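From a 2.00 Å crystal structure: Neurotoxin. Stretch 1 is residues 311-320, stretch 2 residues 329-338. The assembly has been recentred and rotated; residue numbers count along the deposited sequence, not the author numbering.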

ATOM      1  N   ASN A 311      10.963  29.523   6.004  1.00 42.80           N
ATOM      2  CA  ASN A 311      10.081  30.229   5.102  1.00 40.20           C
ATOM      3  C   ASN A 311      10.875  30.420   3.833  1.00 35.10           C
ATOM      4  O   ASN A 311      10.781  31.445   3.171  1.00 33.14           O
ATOM      5  CB  ASN A 311       9.665  31.572   5.694  1.00 43.63           C
ATOM      6  CG  ASN A 311       8.478  31.446   6.616  1.00 48.08           C
ATOM      7  OD1 ASN A 311       7.375  31.114   6.174  1.00 49.61           O
ATOM      8  ND2 ASN A 311       8.694  31.693   7.907  1.00 48.27           N
ATOM      9  N   LYS A 312      11.690  29.418   3.525  1.00 30.39           N
ATOM     10  CA  LYS A 312      12.508  29.439   2.326  1.00 29.01           C
ATOM     11  C   LYS A 312      12.404  28.061   1.719  1.00 26.33           C
ATOM     12  O   LYS A 312      12.076  27.095   2.409  1.00 25.81           O
ATOM     13  CB  LYS A 312      13.969  29.755   2.663  1.00 30.00           C
ATOM     14  CG  LYS A 312      14.138  30.875   3.683  1.00 33.08           C
ATOM     15  CD  LYS A 312      15.491  31.582   3.596  1.00 38.03           C
ATOM     16  CE  LYS A 312      16.625  30.671   3.140  1.00 40.64           C
ATOM     17  NZ  LYS A 312      16.622  30.478   1.654  1.00 43.30           N
ATOM     18  N   GLN A 313      12.673  27.960   0.428  1.00 25.39           N
ATOM     19  CA  GLN A 313      12.597  26.664  -0.217  1.00 25.82           C
ATOM     20  C   GLN A 313      13.943  26.257  -0.788  1.00 25.53           C
ATOM     21  O   GLN A 313      14.674  27.070  -1.356  1.00 26.31           O
ATOM     22  CB  GLN A 313      11.537  26.668  -1.313  1.00 28.55           C
ATOM     23  CG  GLN A 313      10.826  25.345  -1.421  1.00 32.75           C
ATOM     24  CD  GLN A 313       9.712  25.341  -2.445  1.00 36.32           C
ATOM     25  OE1 GLN A 313       8.792  24.527  -2.363  1.00 41.24           O
ATOM     26  NE2 GLN A 313       9.791  26.238  -3.421  1.00 34.90           N
ATOM     27  N   TYR A 314      14.274  24.989  -0.606  1.00 22.78           N
ATOM     28  CA  TYR A 314      15.523  24.455  -1.100  1.00 22.18           C
ATOM     29  C   TYR A 314      15.199  23.289  -2.018  1.00 21.91           C
ATOM     30  O   TYR A 314      14.055  22.841  -2.090  1.00 20.90           O
ATOM     31  CB  TYR A 314      16.388  23.946   0.063  1.00 21.27           C
ATOM     32  CG  TYR A 314      16.673  24.975   1.139  1.00 21.97           C
ATOM     33  CD1 TYR A 314      15.715  25.299   2.102  1.00 23.55           C
ATOM     34  CD2 TYR A 314      17.896  25.644   1.176  1.00 22.43           C
ATOM     35  CE1 TYR A 314      15.969  26.270   3.081  1.00 23.14           C
ATOM     36  CE2 TYR A 314      18.162  26.616   2.143  1.00 22.75           C
ATOM     37  CZ  TYR A 314      17.196  26.925   3.091  1.00 24.32           C
ATOM     38  OH  TYR A 314      17.460  27.900   4.031  1.00 25.84           O
ATOM     39  N   SER A 315      16.206  22.819  -2.740  1.00 20.18           N
ATOM     40  CA  SER A 315      16.034  21.654  -3.595  1.00 21.38           C
ATOM     41  C   SER A 315      17.119  20.700  -3.117  1.00 21.28           C
ATOM     42  O   SER A 315      18.159  21.142  -2.620  1.00 20.63           O
ATOM     43  CB  SER A 315      16.241  22.003  -5.072  1.00 21.75           C
ATOM     44  OG  SER A 315      17.501  22.602  -5.291  1.00 26.11           O
ATOM     45  N   LEU A 316      16.873  19.398  -3.220  1.00 20.84           N
ATOM     46  CA  LEU A 316      17.879  18.442  -2.795  1.00 21.71           C
ATOM     47  C   LEU A 316      18.966  18.423  -3.862  1.00 21.46           C
ATOM     48  O   LEU A 316      18.674  18.511  -5.053  1.00 20.40           O
ATOM     49  CB  LEU A 316      17.261  17.053  -2.613  1.00 21.48           C
ATOM     50  CG  LEU A 316      16.146  16.992  -1.563  1.00 24.94           C
ATOM     51  CD1 LEU A 316      15.812  15.537  -1.254  1.00 23.82           C
ATOM     52  CD2 LEU A 316      16.584  17.719  -0.288  1.00 24.39           C
ATOM     53  N   GLY A 317      20.217  18.344  -3.427  1.00 21.00           N
ATOM     54  CA  GLY A 317      21.325  18.324  -4.365  1.00 21.55           C
ATOM     55  C   GLY A 317      22.622  17.932  -3.683  1.00 21.50           C
ATOM     56  O   GLY A 317      22.757  18.046  -2.461  1.00 22.13           O
ATOM     57  N   MET A 318      23.579  17.461  -4.473  1.00 22.11           N
ATOM     58  CA  MET A 318      24.873  17.053  -3.940  1.00 22.20           C
ATOM     59  C   MET A 318      25.652  18.266  -3.463  1.00 21.91           C
ATOM     60  O   MET A 318      25.462  19.367  -3.967  1.00 21.55           O
ATOM     61  CB  MET A 318      25.690  16.332  -5.019  1.00 24.12           C
ATOM     62  CG  MET A 318      25.094  15.008  -5.482  1.00 25.56           C
ATOM     63  SD  MET A 318      26.078  14.237  -6.803  1.00 29.23           S
ATOM     64  CE  MET A 318      25.539  15.207  -8.207  1.00 24.45           C
ATOM     65  N   TYR A 319      26.519  18.062  -2.481  1.00 21.07           N
ATOM     66  CA  TYR A 319      27.360  19.135  -1.967  1.00 21.97           C
ATOM     67  C   TYR A 319      28.672  18.512  -1.514  1.00 21.93           C
ATOM     68  O   TYR A 319      28.751  17.295  -1.354  1.00 21.56           O
ATOM     69  CB  TYR A 319      26.673  19.871  -0.803  1.00 21.04           C
ATOM     70  CG  TYR A 319      26.468  19.046   0.446  1.00 21.32           C
ATOM     71  CD1 TYR A 319      27.424  19.028   1.456  1.00 22.10           C
ATOM     72  CD2 TYR A 319      25.313  18.282   0.618  1.00 20.14           C
ATOM     73  CE1 TYR A 319      27.237  18.268   2.611  1.00 20.90           C
ATOM     74  CE2 TYR A 319      25.117  17.521   1.768  1.00 18.58           C
ATOM     75  CZ  TYR A 319      26.082  17.519   2.755  1.00 19.79           C
ATOM     76  OH  TYR A 319      25.907  16.753   3.880  1.00 18.51           O
ATOM     77  N   LYS A 320      29.697  19.340  -1.329  1.00 24.12           N
ATOM     78  CA  LYS A 320      31.007  18.853  -0.887  1.00 25.02           C
ATOM     79  C   LYS A 320      31.057  18.821   0.630  1.00 24.82           C
ATOM     80  O   LYS A 320      30.894  19.846   1.290  1.00 24.46           O
ATOM     81  CB  LYS A 320      32.126  19.755  -1.416  1.00 28.76           C
ATOM     82  CG  LYS A 320      33.537  19.225  -1.137  1.00 33.07           C
ATOM     83  CD  LYS A 320      34.603  20.092  -1.801  1.00 37.47           C
ATOM     84  CE  LYS A 320      36.003  19.503  -1.634  1.00 39.37           C
ATOM     85  NZ  LYS A 320      36.430  19.453  -0.207  1.00 42.29           N
ATOM     86  N   LEU A 329      31.342   8.249  -2.965  1.00 27.22           N
ATOM     87  CA  LEU A 329      30.215   8.675  -2.146  1.00 25.35           C
ATOM     88  C   LEU A 329      30.097  10.193  -2.128  1.00 23.04           C
ATOM     89  O   LEU A 329      31.082  10.898  -1.942  1.00 24.08           O
ATOM     90  CB  LEU A 329      30.366   8.155  -0.717  1.00 25.35           C
ATOM     91  CG  LEU A 329      30.270   6.638  -0.543  1.00 27.39           C
ATOM     92  CD1 LEU A 329      30.684   6.265   0.877  1.00 28.60           C
ATOM     93  CD2 LEU A 329      28.852   6.171  -0.841  1.00 25.35           C
ATOM     94  N   VAL A 330      28.891  10.695  -2.343  1.00 22.59           N
ATOM     95  CA  VAL A 330      28.660  12.131  -2.322  1.00 21.99           C
ATOM     96  C   VAL A 330      27.367  12.366  -1.539  1.00 21.51           C
ATOM     97  O   VAL A 330      26.319  11.795  -1.854  1.00 21.25           O
ATOM     98  CB  VAL A 330      28.563  12.707  -3.767  1.00 24.47           C
ATOM     99  CG1 VAL A 330      27.505  11.954  -4.564  1.00 30.01           C
ATOM    100  CG2 VAL A 330      28.246  14.198  -3.716  1.00 24.52           C
ATOM    101  N   PRO A 331      27.429  13.198  -0.490  1.00 18.27           N
ATOM    102  CA  PRO A 331      26.219  13.447   0.294  1.00 18.77           C
ATOM    103  C   PRO A 331      25.183  14.273  -0.445  1.00 20.07           C
ATOM    104  O   PRO A 331      25.515  15.064  -1.326  1.00 20.60           O
ATOM    105  CB  PRO A 331      26.753  14.184   1.512  1.00 18.88           C
ATOM    106  CG  PRO A 331      27.823  15.041   0.899  1.00 17.71           C
ATOM    107  CD  PRO A 331      28.531  14.067  -0.043  1.00 17.76           C
ATOM    108  N   LEU A 332      23.928  14.083  -0.063  1.00 19.65           N
ATOM    109  CA  LEU A 332      22.819  14.816  -0.637  1.00 20.04           C
ATOM    110  C   LEU A 332      22.354  15.820   0.420  1.00 20.86           C
ATOM    111  O   LEU A 332      22.126  15.448   1.574  1.00 20.90           O
ATOM    112  CB  LEU A 332      21.673  13.866  -0.977  1.00 21.50           C
ATOM    113  CG  LEU A 332      20.540  14.547  -1.741  1.00 22.89           C
ATOM    114  CD1 LEU A 332      21.039  14.891  -3.145  1.00 23.43           C
ATOM    115  CD2 LEU A 332      19.328  13.630  -1.808  1.00 25.23           C
ATOM    116  N   GLY A 333      22.219  17.084   0.028  1.00 19.63           N
ATOM    117  CA  GLY A 333      21.794  18.110   0.968  1.00 19.66           C
ATOM    118  C   GLY A 333      20.649  18.966   0.469  1.00 19.19           C
ATOM    119  O   GLY A 333      20.012  18.636  -0.526  1.00 19.64           O
ATOM    120  N   ALA A 334      20.376  20.063   1.170  1.00 21.09           N
ATOM    121  CA  ALA A 334      19.292  20.970   0.795  1.00 20.93           C
ATOM    122  C   ALA A 334      19.921  22.292   0.367  1.00 21.66           C
ATOM    123  O   ALA A 334      20.481  23.019   1.186  1.00 22.01           O
ATOM    124  CB  ALA A 334      18.347  21.181   1.977  1.00 20.72           C
ATOM    125  N   LEU A 335      19.812  22.607  -0.919  1.00 22.74           N
ATOM    126  CA  LEU A 335      20.431  23.811  -1.456  1.00 23.36           C
ATOM    127  C   LEU A 335      19.474  24.788  -2.123  1.00 23.92           C
ATOM    128  O   LEU A 335      18.541  24.384  -2.816  1.00 23.14           O
ATOM    129  CB  LEU A 335      21.504  23.405  -2.469  1.00 24.69           C
ATOM    130  CG  LEU A 335      22.428  22.271  -2.022  1.00 26.76           C
ATOM    131  CD1 LEU A 335      23.210  21.734  -3.214  1.00 27.10           C
ATOM    132  CD2 LEU A 335      23.350  22.777  -0.933  1.00 26.45           C
ATOM    133  N   ASP A 336      19.714  26.080  -1.910  1.00 23.90           N
ATOM    134  CA  ASP A 336      18.898  27.117  -2.538  1.00 26.13           C
ATOM    135  C   ASP A 336      19.657  27.386  -3.839  1.00 25.22           C
ATOM    136  O   ASP A 336      20.548  28.231  -3.890  1.00 24.10           O
ATOM    137  CB  ASP A 336      18.852  28.369  -1.652  1.00 27.97           C
ATOM    138  CG  ASP A 336      17.809  29.377  -2.115  1.00 30.54           C
ATOM    139  OD1 ASP A 336      17.370  30.206  -1.285  1.00 34.48           O
ATOM    140  OD2 ASP A 336      17.429  29.343  -3.305  1.00 27.16           O
ATOM    141  N   GLN A 337      19.304  26.641  -4.882  1.00 24.75           N
ATOM    142  CA  GLN A 337      19.997  26.727  -6.164  1.00 24.57           C
ATOM    143  C   GLN A 337      19.096  26.897  -7.388  1.00 23.74           C
ATOM    144  O   GLN A 337      17.941  26.470  -7.392  1.00 23.55           O
ATOM    145  CB  GLN A 337      20.828  25.452  -6.341  1.00 27.07           C
ATOM    146  CG  GLN A 337      19.959  24.195  -6.273  1.00 30.22           C
ATOM    147  CD  GLN A 337      20.751  22.896  -6.206  1.00 32.83           C
ATOM    148  OE1 GLN A 337      20.182  21.815  -5.993  1.00 33.22           O
ATOM    149  NE2 GLN A 337      22.057  22.989  -6.392  1.00 31.36           N
ATOM    150  N   PRO A 338      19.625  27.520  -8.452  1.00 21.93           N
ATOM    151  CA  PRO A 338      18.851  27.723  -9.683  1.00 20.91           C
ATOM    152  C   PRO A 338      18.705  26.405 -10.462  1.00 21.41           C
ATOM    153  O   PRO A 338      19.378  25.422 -10.156  1.00 19.68           O
ATOM    154  CB  PRO A 338      19.661  28.784 -10.433  1.00 20.89           C
ATOM    155  CG  PRO A 338      21.058  28.525  -9.994  1.00 21.20           C
ATOM    156  CD  PRO A 338      20.920  28.224  -8.515  1.00 21.07           C
TER
HETATM  157  O   HOH W   1      14.045  29.997  -1.058  1.00 24.46           O
HETATM  158  O   HOH W   2      15.665  26.950  -4.144  1.00 42.29           O
HETATM  159  O   HOH W   3      16.458  25.110  -5.624  1.00 22.60           O
HETATM  160  O   HOH W   4      23.514  15.312   3.956  1.00 19.87           O

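Lys-312 and Asp-336 form a salt bridge at one end of the interface, where the ammonium and carboxylate carry opposite charges and Lys-312 NZ lies 3.0 Å from Asp-336 OD1. Two waters also link Gln-313 to Asp-336 at this end: one accepts from Gln-313 N and donates weakly to Asp-336 OD1, and another donates to both Gln-313 O and Asp-336 OD2.

Beyond it, strands 313-318 and 329-335 run antiparallel, their directions 153° apart. Ser-315 and Leu-335 form a hydrogen-bonded pair, Ser-315 N to Leu-335 O and Leu-335 N to Ser-315 O both spanning 2.8 Å and nearly linear. Two residues on, the pattern repeats with Gly-317 N to Gly-333 O at 2.9 Å and Gly-333 N to Gly-317 O at 2.7 Å. The ladder then loosens: Tyr-319 N reaches Pro-331 O only weakly, at 3.4 Å. Between these pairs, Leu-316 CA and Met-318 CA make CA-H...O contacts with Gly-333 O (3.1 Å) and Pro-331 O (3.3 Å), respectively.

Ser-315 OG is a donor with two acceptors in reach, Gln-337 OE1 at 2.9 Å and Leu-335 O at 3.2 Å, so its one proton cannot be assigned. A water donates to both Ser-315 OG and Gln-337 O.

Leu-316, Met-318, Leu-332 and Ala-334 share one face of the sheet, where the methyls Leu-316 CD1 and Leu-332 CD2 make apolar contact at 4.0 Å. Met-318 SD also packs 3.5 Å from Val-330 CG1.

The two glycines leave room on the other face. An ideal CB on Gly-333 would fall 2.5 Å from Tyr-319 CD2, and one on Gly-317 2.7 Å from Gln-337 OE1; both would clash. With no CB on Gly-333, the Tyr-319 ring can lie close against the backbone, its edge toward Gly-333 N, which is 3.4 Å from Tyr-319 CD2. Pro-331 CG sits over a face of this ring, 3.7 Å from its centroid, in a CH-pi contact, while a water bridges Tyr-319 OH and Leu-332 O.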